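Local coordinates for extracellular solute-binding protein family 5 (Brucella melitensis, PDB 4ONY) that probably binds peptides or related solutes in the periplasm and hands them to an ABC transporter for import, at residues E575-T580 against L587-H592; R366-R371 against D386-T391; Y140-E145 against I197-F202. One frame throughout, in Å; residues are numbered along the deposited sequence. Where two conformers were deposited one is given.

Contact 1 of 3, residues E575-T580 against L587-H592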
loop_
_atom_site.group_PDB
_atom_site.type_symbol
_atom_site.label_atom_id
_atom_site.label_comp_id
_atom_site.label_asym_id
_atom_site.label_seq_id
_atom_site.Cartn_x
_atom_site.Cartn_y
_atom_site.Cartn_z
ATOM N N GLU A 575 10.904 -14.275 17.981
ATOM C CA GLU A 575 12.090 -13.955 17.188
ATOM C C GLU A 575 11.794 -13.881 15.693
ATOM O O GLU A 575 10.710 -14.288 15.238
ATOM C CB GLU A 575 13.176 -14.976 17.487
ATOM C CG GLU A 575 13.599 -14.895 18.953
ATOM C CD GLU A 575 14.763 -15.813 19.284
ATOM O OE1 GLU A 575 15.087 -16.688 18.458
ATOM O OE2 GLU A 575 15.372 -15.651 20.355
ATOM N N HIS A 576 12.742 -13.362 14.947
ATOM C CA HIS A 576 12.599 -13.212 13.495
ATOM C C HIS A 576 13.941 -13.389 12.808
ATOM O O HIS A 576 14.991 -13.289 13.462
ATOM C CB HIS A 576 11.990 -11.853 13.140
ATOM C CG HIS A 576 12.804 -10.695 13.608
ATOM N ND1 HIS A 576 14.011 -10.338 13.031
ATOM C CD2 HIS A 576 12.588 -9.811 14.610
ATOM C CE1 HIS A 576 14.505 -9.293 13.660
ATOM N NE2 HIS A 576 13.656 -8.945 14.609
ATOM N N PRO A 577 13.917 -13.657 11.497
ATOM C CA PRO A 577 15.193 -13.761 10.797
ATOM C C PRO A 577 15.989 -12.472 10.851
ATOM O O PRO A 577 15.406 -11.394 10.919
ATOM C CB PRO A 577 14.796 -14.069 9.352
ATOM C CG PRO A 577 13.408 -14.554 9.398
ATOM C CD PRO A 577 12.782 -13.908 10.602
ATOM N N GLN A 578 17.315 -12.611 10.806
ATOM C CA GLN A 578 18.250 -11.486 10.687
ATOM C C GLN A 578 17.932 -10.642 9.453
ATOM O O GLN A 578 17.800 -9.417 9.523
ATOM C CB GLN A 578 19.705 -12.067 10.578
ATOM N N LYS A 579 17.763 -11.307 8.321
ATOM C CA LYS A 579 17.391 -10.644 7.057
ATOM C C LYS A 579 15.949 -10.114 7.067
ATOM O O LYS A 579 15.005 -10.785 7.543
ATOM C CB LYS A 579 17.540 -11.596 5.870
ATOM C CG LYS A 579 18.953 -11.962 5.580
ATOM C CD LYS A 579 19.068 -12.985 4.449
ATOM C CE LYS A 579 19.048 -12.316 3.095
ATOM N NZ LYS A 579 20.235 -12.767 2.321
ATOM N N THR A 580 15.807 -8.922 6.502
ATOM C CA THR A 580 14.525 -8.286 6.289
ATOM C C THR A 580 14.398 -8.014 4.796
ATOM O O THR A 580 15.263 -7.383 4.225
ATOM C CB THR A 580 14.476 -6.953 7.026
ATOM O OG1 THR A 580 14.582 -7.188 8.433
ATOM C CG2 THR A 580 13.146 -6.256 6.724
ATOM N N LEU A 587 5.805 -11.012 9.379
ATOM C CA LEU A 587 5.368 -11.786 10.524
ATOM C C LEU A 587 5.264 -13.275 10.270
ATOM O O LEU A 587 5.542 -14.072 11.181
ATOM C CB LEU A 587 4.024 -11.285 11.054
ATOM C CG LEU A 587 4.001 -9.866 11.597
ATOM C CD1 LEU A 587 2.666 -9.621 12.273
ATOM C CD2 LEU A 587 5.154 -9.651 12.597
ATOM N N PRO A 588 4.826 -13.692 9.046
ATOM C CA PRO A 588 4.722 -15.127 8.793
ATOM C C PRO A 588 6.065 -15.890 8.851
ATOM O O PRO A 588 6.049 -17.106 8.901
ATOM C CB PRO A 588 4.145 -15.200 7.372
ATOM C CG PRO A 588 3.385 -13.938 7.223
ATOM C CD PRO A 588 4.176 -12.903 7.988
ATOM N N ALA A 589 7.196 -15.177 8.790
ATOM C CA ALA A 589 8.497 -15.779 8.951
ATOM C C ALA A 589 9.014 -15.722 10.403
ATOM O O ALA A 589 10.119 -16.236 10.707
ATOM C CB ALA A 589 9.461 -15.081 8.029
ATOM N N TRP A 590 8.247 -15.115 11.315
ATOM C CA TRP A 590 8.672 -15.049 12.715
ATOM C C TRP A 590 8.363 -16.394 13.416
ATOM O O TRP A 590 7.624 -17.256 12.862
ATOM C CB TRP A 590 7.989 -13.859 13.433
ATOM C CG TRP A 590 8.484 -12.511 12.901
ATOM C CD1 TRP A 590 9.027 -12.277 11.684
ATOM C CD2 TRP A 590 8.470 -11.261 13.583
ATOM N NE1 TRP A 590 9.339 -10.948 11.546
ATOM C CE2 TRP A 590 9.006 -10.299 12.700
ATOM C CE3 TRP A 590 8.038 -10.849 14.844
ATOM C CZ2 TRP A 590 9.157 -8.970 13.053
ATOM C CZ3 TRP A 590 8.153 -9.513 15.189
ATOM C CH2 TRP A 590 8.726 -8.593 14.307
ATOM N N TRP A 591 8.908 -16.556 14.608
ATOM C CA TRP A 591 8.755 -17.798 15.386
ATOM C C TRP A 591 8.809 -17.533 16.881
ATOM O O TRP A 591 9.057 -16.401 17.347
ATOM C CB TRP A 591 9.801 -18.859 14.961
ATOM C CG TRP A 591 11.233 -18.534 15.273
ATOM C CD1 TRP A 591 11.877 -18.769 16.447
ATOM C CD2 TRP A 591 12.188 -17.909 14.420
ATOM N NE1 TRP A 591 13.163 -18.349 16.382
ATOM C CE2 TRP A 591 13.392 -17.808 15.145
ATOM C CE3 TRP A 591 12.149 -17.411 13.120
ATOM C CZ2 TRP A 591 14.565 -17.265 14.591
ATOM C CZ3 TRP A 591 13.323 -16.845 12.572
ATOM C CH2 TRP A 591 14.498 -16.780 13.309
ATOM N N HIS A 592 8.519 -18.578 17.638
ATOM C CA HIS A 592 8.568 -18.538 19.074
ATOM C C HIS A 592 9.867 -19.185 19.497
ATOM O O HIS A 592 10.241 -20.225 18.951
ATOM C CB HIS A 592 7.374 -19.297 19.632
ATOM C CG HIS A 592 7.095 -19.005 21.066
ATOM N ND1 HIS A 592 7.935 -19.389 22.089
ATOM C CD2 HIS A 592 6.066 -18.362 21.650
ATOM C CE1 HIS A 592 7.418 -19.022 23.248
ATOM N NE2 HIS A 592 6.285 -18.396 23.007
#

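Contact 2 of 3, residues R366-R371 against D386-T391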
loop_
_atom_site.group_PDB
_atom_site.type_symbol
_atom_site.label_atom_id
_atom_site.label_comp_id
_atom_site.label_asym_id
_atom_site.label_seq_id
_atom_site.Cartn_x
_atom_site.Cartn_y
_atom_site.Cartn_z
ATOM N N ARG A 366 18.247 11.913 -8.549
ATOM C CA ARG A 366 18.705 11.150 -9.733
ATOM C C ARG A 366 18.535 11.999 -10.987
ATOM O O ARG A 366 17.406 12.433 -11.300
ATOM C CB ARG A 366 17.864 9.895 -9.868
ATOM C CG ARG A 366 17.882 9.015 -8.635
ATOM C CD ARG A 366 17.039 7.799 -8.833
ATOM N NE ARG A 366 17.077 7.000 -7.624
ATOM C CZ ARG A 366 18.026 6.131 -7.337
ATOM N NH1 ARG A 366 18.991 5.842 -8.234
ATOM N NH2 ARG A 366 17.985 5.492 -6.187
ATOM N N PRO A 367 19.620 12.240 -11.728
ATOM C CA PRO A 367 19.392 12.823 -13.056
ATOM C C PRO A 367 18.536 11.918 -13.969
ATOM O O PRO A 367 18.578 10.693 -13.867
ATOM C CB PRO A 367 20.803 12.981 -13.620
ATOM C CG PRO A 367 21.592 11.900 -12.956
ATOM C CD PRO A 367 20.986 11.690 -11.586
ATOM N N ALA A 368 17.691 12.535 -14.782
ATOM C CA ALA A 368 16.836 11.806 -15.708
ATOM C C ALA A 368 17.725 10.929 -16.652
ATOM O O ALA A 368 18.696 11.445 -17.207
ATOM C CB ALA A 368 16.007 12.784 -16.509
ATOM N N ASP A 369 17.406 9.645 -16.810
ATOM C CA ASP A 369 18.153 8.761 -17.714
ATOM C C ASP A 369 17.695 8.944 -19.165
ATOM O O ASP A 369 16.785 9.771 -19.451
ATOM C CB ASP A 369 18.067 7.288 -17.238
ATOM C CG ASP A 369 16.667 6.693 -17.335
ATOM O OD1 ASP A 369 15.911 7.089 -18.229
ATOM O OD2 ASP A 369 16.343 5.781 -16.554
ATOM N N ALA A 370 18.340 8.245 -20.099
ATOM C CA ALA A 370 18.078 8.440 -21.517
ATOM C C ALA A 370 16.637 8.125 -21.889
ATOM O O ALA A 370 16.028 8.828 -22.679
ATOM C CB ALA A 370 19.028 7.598 -22.375
ATOM N N ARG A 371 16.086 7.071 -21.309
ATOM C CA ARG A 371 14.691 6.730 -21.568
ATOM C C ARG A 371 13.714 7.818 -21.052
ATOM O O ARG A 371 12.775 8.182 -21.759
ATOM C CB ARG A 371 14.368 5.349 -20.967
ATOM C CG ARG A 371 12.925 4.905 -21.112
ATOM C CD ARG A 371 12.502 4.787 -22.566
ATOM N NE ARG A 371 11.149 4.250 -22.688
ATOM C CZ ARG A 371 10.319 4.470 -23.712
ATOM N NH1 ARG A 371 10.672 5.229 -24.756
ATOM N NH2 ARG A 371 9.084 3.944 -23.690
ATOM N N ASP A 386 15.540 21.744 -12.237
ATOM C CA ASP A 386 16.113 21.130 -11.001
ATOM C C ASP A 386 15.579 19.708 -10.755
ATOM O O ASP A 386 16.306 18.814 -10.335
ATOM C CB ASP A 386 15.988 22.030 -9.735
ATOM C CG ASP A 386 14.523 22.441 -9.380
ATOM O OD1 ASP A 386 13.526 22.075 -10.067
ATOM O OD2 ASP A 386 14.399 23.168 -8.364
ATOM N N VAL A 387 14.332 19.486 -11.097
ATOM C CA VAL A 387 13.741 18.144 -10.930
ATOM C C VAL A 387 14.327 17.182 -11.977
ATOM O O VAL A 387 14.555 16.014 -11.676
ATOM C CB VAL A 387 12.202 18.194 -11.004
ATOM C CG1 VAL A 387 11.569 16.815 -10.980
ATOM C CG2 VAL A 387 11.630 19.019 -9.852
ATOM N N MET A 388 14.533 17.662 -13.189
ATOM C CA MET A 388 15.056 16.841 -14.262
ATOM C C MET A 388 16.500 16.429 -13.982
ATOM O O MET A 388 16.877 15.277 -14.282
ATOM C CB MET A 388 14.990 17.589 -15.584
ATOM C CG MET A 388 15.437 16.807 -16.820
ATOM S SD MET A 388 14.119 15.718 -17.355
ATOM C CE MET A 388 13.144 16.913 -18.282
ATOM N N ASN A 389 17.293 17.329 -13.394
ATOM C CA ASN A 389 18.716 17.046 -13.121
ATOM C C ASN A 389 18.973 16.399 -11.762
ATOM O O ASN A 389 20.096 16.054 -11.456
ATOM C CB ASN A 389 19.657 18.269 -13.359
ATOM C CG ASN A 389 19.433 19.440 -12.392
ATOM O OD1 ASN A 389 18.969 19.271 -11.281
ATOM N ND2 ASN A 389 19.835 20.636 -12.817
ATOM N N GLY A 390 17.930 16.195 -10.972
ATOM C CA GLY A 390 18.088 15.535 -9.669
ATOM C C GLY A 390 18.728 16.417 -8.588
ATOM O O GLY A 390 19.351 15.901 -7.639
ATOM N N THR A 391 18.582 17.731 -8.715
ATOM C CA THR A 391 19.070 18.652 -7.684
ATOM C C THR A 391 17.953 19.255 -6.845
ATOM O O THR A 391 18.215 19.952 -5.886
ATOM C CB THR A 391 19.892 19.816 -8.315
ATOM O OG1 THR A 391 19.053 20.545 -9.211
ATOM C CG2 THR A 391 21.130 19.259 -9.054
#

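Contact 3 of 3, residues Y140-E145 against I197-F202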
loop_
_atom_site.group_PDB
_atom_site.type_symbol
_atom_site.label_atom_id
_atom_site.label_comp_id
_atom_site.label_asym_id
_atom_site.label_seq_id
_atom_site.Cartn_x
_atom_site.Cartn_y
_atom_site.Cartn_z
ATOM N N TYR A 140 -14.340 -19.797 -9.983
ATOM C CA TYR A 140 -14.627 -18.663 -10.909
ATOM C C TYR A 140 -16.133 -18.547 -11.183
ATOM O O TYR A 140 -16.675 -17.425 -11.326
ATOM C CB TYR A 140 -13.776 -18.722 -12.193
ATOM C CG TYR A 140 -12.367 -18.321 -11.852
ATOM C CD1 TYR A 140 -11.507 -19.207 -11.246
ATOM C CD2 TYR A 140 -11.930 -17.011 -12.042
ATOM C CE1 TYR A 140 -10.235 -18.817 -10.838
ATOM C CE2 TYR A 140 -10.667 -16.606 -11.648
ATOM C CZ TYR A 140 -9.805 -17.507 -11.046
ATOM O OH TYR A 140 -8.533 -17.095 -10.620
ATOM N N ASP A 141 -16.799 -19.691 -11.257
ATOM C CA ASP A 141 -18.271 -19.719 -11.385
ATOM C C ASP A 141 -18.947 -18.984 -10.171
ATOM O O ASP A 141 -19.601 -17.927 -10.342
ATOM C CB ASP A 141 -18.732 -21.184 -11.503
ATOM C CG ASP A 141 -20.247 -21.327 -11.600
ATOM O OD1 ASP A 141 -20.940 -20.352 -11.883
ATOM O OD2 ASP A 141 -20.738 -22.426 -11.348
ATOM N N ILE A 142 -18.712 -19.483 -8.957
ATOM C CA ILE A 142 -19.424 -18.953 -7.819
ATOM C C ILE A 142 -19.041 -17.515 -7.448
ATOM O O ILE A 142 -19.896 -16.760 -7.035
ATOM C CB ILE A 142 -19.348 -19.880 -6.586
ATOM C CG1 ILE A 142 -20.405 -19.470 -5.557
ATOM C CG2 ILE A 142 -17.980 -19.862 -5.935
ATOM C CD1 ILE A 142 -20.484 -20.412 -4.371
ATOM N N LEU A 143 -17.773 -17.131 -7.599
ATOM C CA LEU A 143 -17.351 -15.778 -7.282
ATOM C C LEU A 143 -17.859 -14.753 -8.288
ATOM O O LEU A 143 -18.160 -13.634 -7.906
ATOM C CB LEU A 143 -15.843 -15.675 -7.170
ATOM C CG LEU A 143 -15.239 -16.361 -5.962
ATOM C CD1 LEU A 143 -13.745 -16.182 -6.005
ATOM C CD2 LEU A 143 -15.779 -15.709 -4.679
ATOM N N THR A 144 -17.953 -15.140 -9.549
ATOM C CA THR A 144 -18.577 -14.320 -10.540
ATOM C C THR A 144 -20.066 -14.095 -10.217
ATOM O O THR A 144 -20.562 -12.972 -10.242
ATOM C CB THR A 144 -18.402 -14.928 -11.941
ATOM O OG1 THR A 144 -16.989 -15.060 -12.213
ATOM C CG2 THR A 144 -19.038 -14.022 -12.996
ATOM N N GLU A 145 -20.776 -15.158 -9.866
ATOM C CA GLU A 145 -22.229 -15.034 -9.586
ATOM C C GLU A 145 -22.499 -14.314 -8.240
ATOM O O GLU A 145 -23.431 -13.479 -8.139
ATOM C CB GLU A 145 -22.856 -16.428 -9.581
ATOM C CG GLU A 145 -24.388 -16.432 -9.627
ATOM C CD GLU A 145 -25.087 -17.664 -9.020
ATOM O OE1 GLU A 145 -24.552 -18.782 -8.951
ATOM O OE2 GLU A 145 -26.244 -17.493 -8.611
ATOM N N ILE A 197 -18.754 -26.224 0.167
ATOM C CA ILE A 197 -19.511 -24.986 0.167
ATOM C C ILE A 197 -20.961 -25.288 -0.249
ATOM O O ILE A 197 -21.206 -25.916 -1.265
ATOM C CB ILE A 197 -18.859 -23.951 -0.758
ATOM C CG1 ILE A 197 -17.670 -23.333 -0.053
ATOM C CG2 ILE A 197 -19.833 -22.841 -1.124
ATOM C CD1 ILE A 197 -16.715 -22.600 -0.959
ATOM N N ASN A 198 -21.897 -24.809 0.538
ATOM C CA ASN A 198 -23.328 -24.820 0.156
ATOM C C ASN A 198 -23.549 -23.574 -0.650
ATOM O O ASN A 198 -23.530 -22.478 -0.124
ATOM C CB ASN A 198 -24.252 -24.807 1.383
ATOM C CG ASN A 198 -25.741 -24.771 1.022
ATOM O OD1 ASN A 198 -26.173 -24.207 0.019
ATOM N ND2 ASN A 198 -26.538 -25.394 1.861
ATOM N N ARG A 199 -23.791 -23.762 -1.925
ATOM C CA ARG A 199 -23.933 -22.667 -2.833
ATOM C C ARG A 199 -25.090 -21.732 -2.506
ATOM O O ARG A 199 -25.010 -20.521 -2.754
ATOM C CB ARG A 199 -24.092 -23.217 -4.237
ATOM C CG ARG A 199 -23.818 -22.175 -5.287
ATOM C CD ARG A 199 -23.857 -22.785 -6.665
ATOM N NE ARG A 199 -23.728 -21.699 -7.633
ATOM C CZ ARG A 199 -22.832 -21.659 -8.618
ATOM N NH1 ARG A 199 -22.029 -22.689 -8.849
ATOM N NH2 ARG A 199 -22.790 -20.592 -9.412
ATOM N N ASP A 200 -26.178 -22.301 -2.007
ATOM C CA ASP A 200 -27.356 -21.504 -1.700
ATOM C C ASP A 200 -27.051 -20.574 -0.552
ATOM O O ASP A 200 -27.493 -19.438 -0.583
ATOM C CB ASP A 200 -28.541 -22.363 -1.325
ATOM C CG ASP A 200 -29.030 -23.195 -2.481
ATOM O OD1 ASP A 200 -28.788 -22.792 -3.632
ATOM O OD2 ASP A 200 -29.641 -24.262 -2.235
ATOM N N THR A 201 -26.251 -21.005 0.426
ATOM C CA THR A 201 -25.944 -20.087 1.533
ATOM C C THR A 201 -24.662 -19.278 1.382
ATOM O O THR A 201 -24.419 -18.390 2.179
ATOM C CB THR A 201 -25.971 -20.786 2.910
ATOM O OG1 THR A 201 -24.955 -21.754 2.955
ATOM C CG2 THR A 201 -27.369 -21.449 3.173
ATOM N N PHE A 202 -23.840 -19.564 0.381
ATOM C CA PHE A 202 -22.627 -18.793 0.163
ATOM C C PHE A 202 -23.043 -17.361 -0.119
ATOM O O PHE A 202 -23.896 -17.091 -0.987
ATOM C CB PHE A 202 -21.840 -19.360 -0.999
ATOM C CG PHE A 202 -20.505 -18.676 -1.227
ATOM C CD1 PHE A 202 -19.380 -19.145 -0.619
ATOM C CD2 PHE A 202 -20.392 -17.567 -2.056
ATOM C CE1 PHE A 202 -18.151 -18.548 -0.818
ATOM C CE2 PHE A 202 -19.151 -16.970 -2.269
ATOM C CZ PHE A 202 -18.029 -17.468 -1.650
#

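Contact 1 of 3, residues E575-T580 against L587-H592
E575 and W591 face each other as a hydrogen-bonded antiparallel pair: E575 N donates to W591 O at 2.9 Å and W591 N to E575 O at 3.0 Å. W591 holds CG between its backbone N and carbonyl carbon (chi1 67°); the indole lies against E575, H576 and P577. E575 CB lies over the face of the five-membered ring, 3.9 Å from its centroid and displaced toward the rim, a CH-pi contact; its nearest ring atom is NE1. The same NE1 makes a weak, bent bond to E575 OE1 (132° at the hydrogen), the carboxylate plane standing 75° from the ring. Farther out, CE2 and CZ2 still lie against E575 CB, while W591 CH2 reaches the peptide carbon C of H576 at 3.5 Å. At the far end W591 CZ3 meets P577 N and lies 3.6 Å from P577 CD; P577 also sets its CG against A589 CB.

The indole of W590 is sandwiched: H576 CB lies over one face toward the rim, and L587 CD2 over the centre of the other. The H576 ring is fixed by ND1 donating to P577 O at 2.7 Å and by NE2 bonding to D300.

The pairing of strands 574-575 and 591-592 brings together the two ends of the loop between them, near the C-terminus, with W590 and H576 lying against strand 566-571.

Contact 2 of 3, residues R366-R371 against D386-T391
A368 and M388 carry both the polar and the apolar side of this contact. The polar link is a single backbone bond between the segments: A368 N donates to M388 O at 2.9 Å. The angle at the carbonyl is 176°, so the donor lies nearly on the extension of C=O. The acceptor belongs to the last turn of helix 385-389, and the bond therefore ties an extended chain to a helix C-terminal end.

The apolar part is small. A368 CB points toward the helix and touches M388 SD at 3.6 Å; the M388 chain bends at chi2 and again at chi3, with its sulfur against the alanine methyl.

Close packing against the backbone makes up the third kind. R366 O approaches G390 CA at 3.6 Å, and the two CA atoms of R366 and G390 are 4.4 Å apart. P367 adds van der Waals contact through CB, 3.8 Å from N389 O. G390 leaves the helix with positive phi (75°), which favours glycine, and its CA packs directly against the R366-P367 backbone.

Among outside partners, R549 of helix 537-553 links the segments through NH1, which donates to both R366 O and V387 O. D369 is the N-cap of helix 370-376: its OD1 accepts from E372 N, while OD2 bonds S542. M388 also touches R373 and L376 of helix 370-376, so this surface contact joins the start of that helix to the end of helix 385-389, with helix 537-553 touching both segments.

Contact 3 of 3, residues Y140-E145 against I197-F202
The guanidinium of R199 and the ring of F202 are the flat groups that meet helix 133-146. Over one face of the guanidinium lies I142 CA, while the carboxylates of D141 and E145 take its edge near the plane. D141 is gripped end-on by two nitrogens, R199 NH1 to D141 OD2 at 2.8 Å and NH2 to OD1 at 3.1 Å. Both donors stand well above the carboxylate plane, which is turned 50° from the guanidinium. E145 lies more nearly coplanar, 27° apart, and its OE1 receives R199 NH2 at 2.6 Å almost along the C-O axis, with a weaker bond from NE. NH2 therefore serves both acids, and the resulting salt-bridge network would probably offset part of the charge of the two carboxylates, one helical turn apart.

On the F202 ring, I142 CD1 sits over one face, 4.0 Å from the centroid, a CH-pi contact. L143 CD2 comes in obliquely to F202 CZ at 4.2 Å. I142 holds CG1 anti to its backbone N (chi1 -165°), and the extended chain carries CD1 on to I197 CG2 and, at 3.9 Å, to R199 CG.

N198 OD1 accepts from T201 N in an Asx motif, shaping the turn that bears R199 and F202. K146, at the end of helix 133-146, donates NZ to R199 O and F202 O; the contact thereby fastens the loop between helix 181-187 and strand 216-222 onto that helix.

Along the chain the order is contact 3, contact 2, contact 1, each closing before the next opens. Centres of contacts 2 and 3 lie 52 Å apart, on opposite sides of the chain's centre; contact 1 is 38 Å from contact 2 and 37 Å from contact 3, centre to centre. Nearest atoms are about 17 Å apart at best, between contacts 1 and 2, so none touches another. They share no helix or strand: contact 3 uses helix 133-146, contact 2 helices 370-376 and 385-389, and contact 1 a two-stranded pairing. The three thus lie in separate regions, contacts 2 and 3 both within the family 5 range, and rest on different interactions: strand pairing, a backbone bond and salt bridges for contacts 1, 2 and 3.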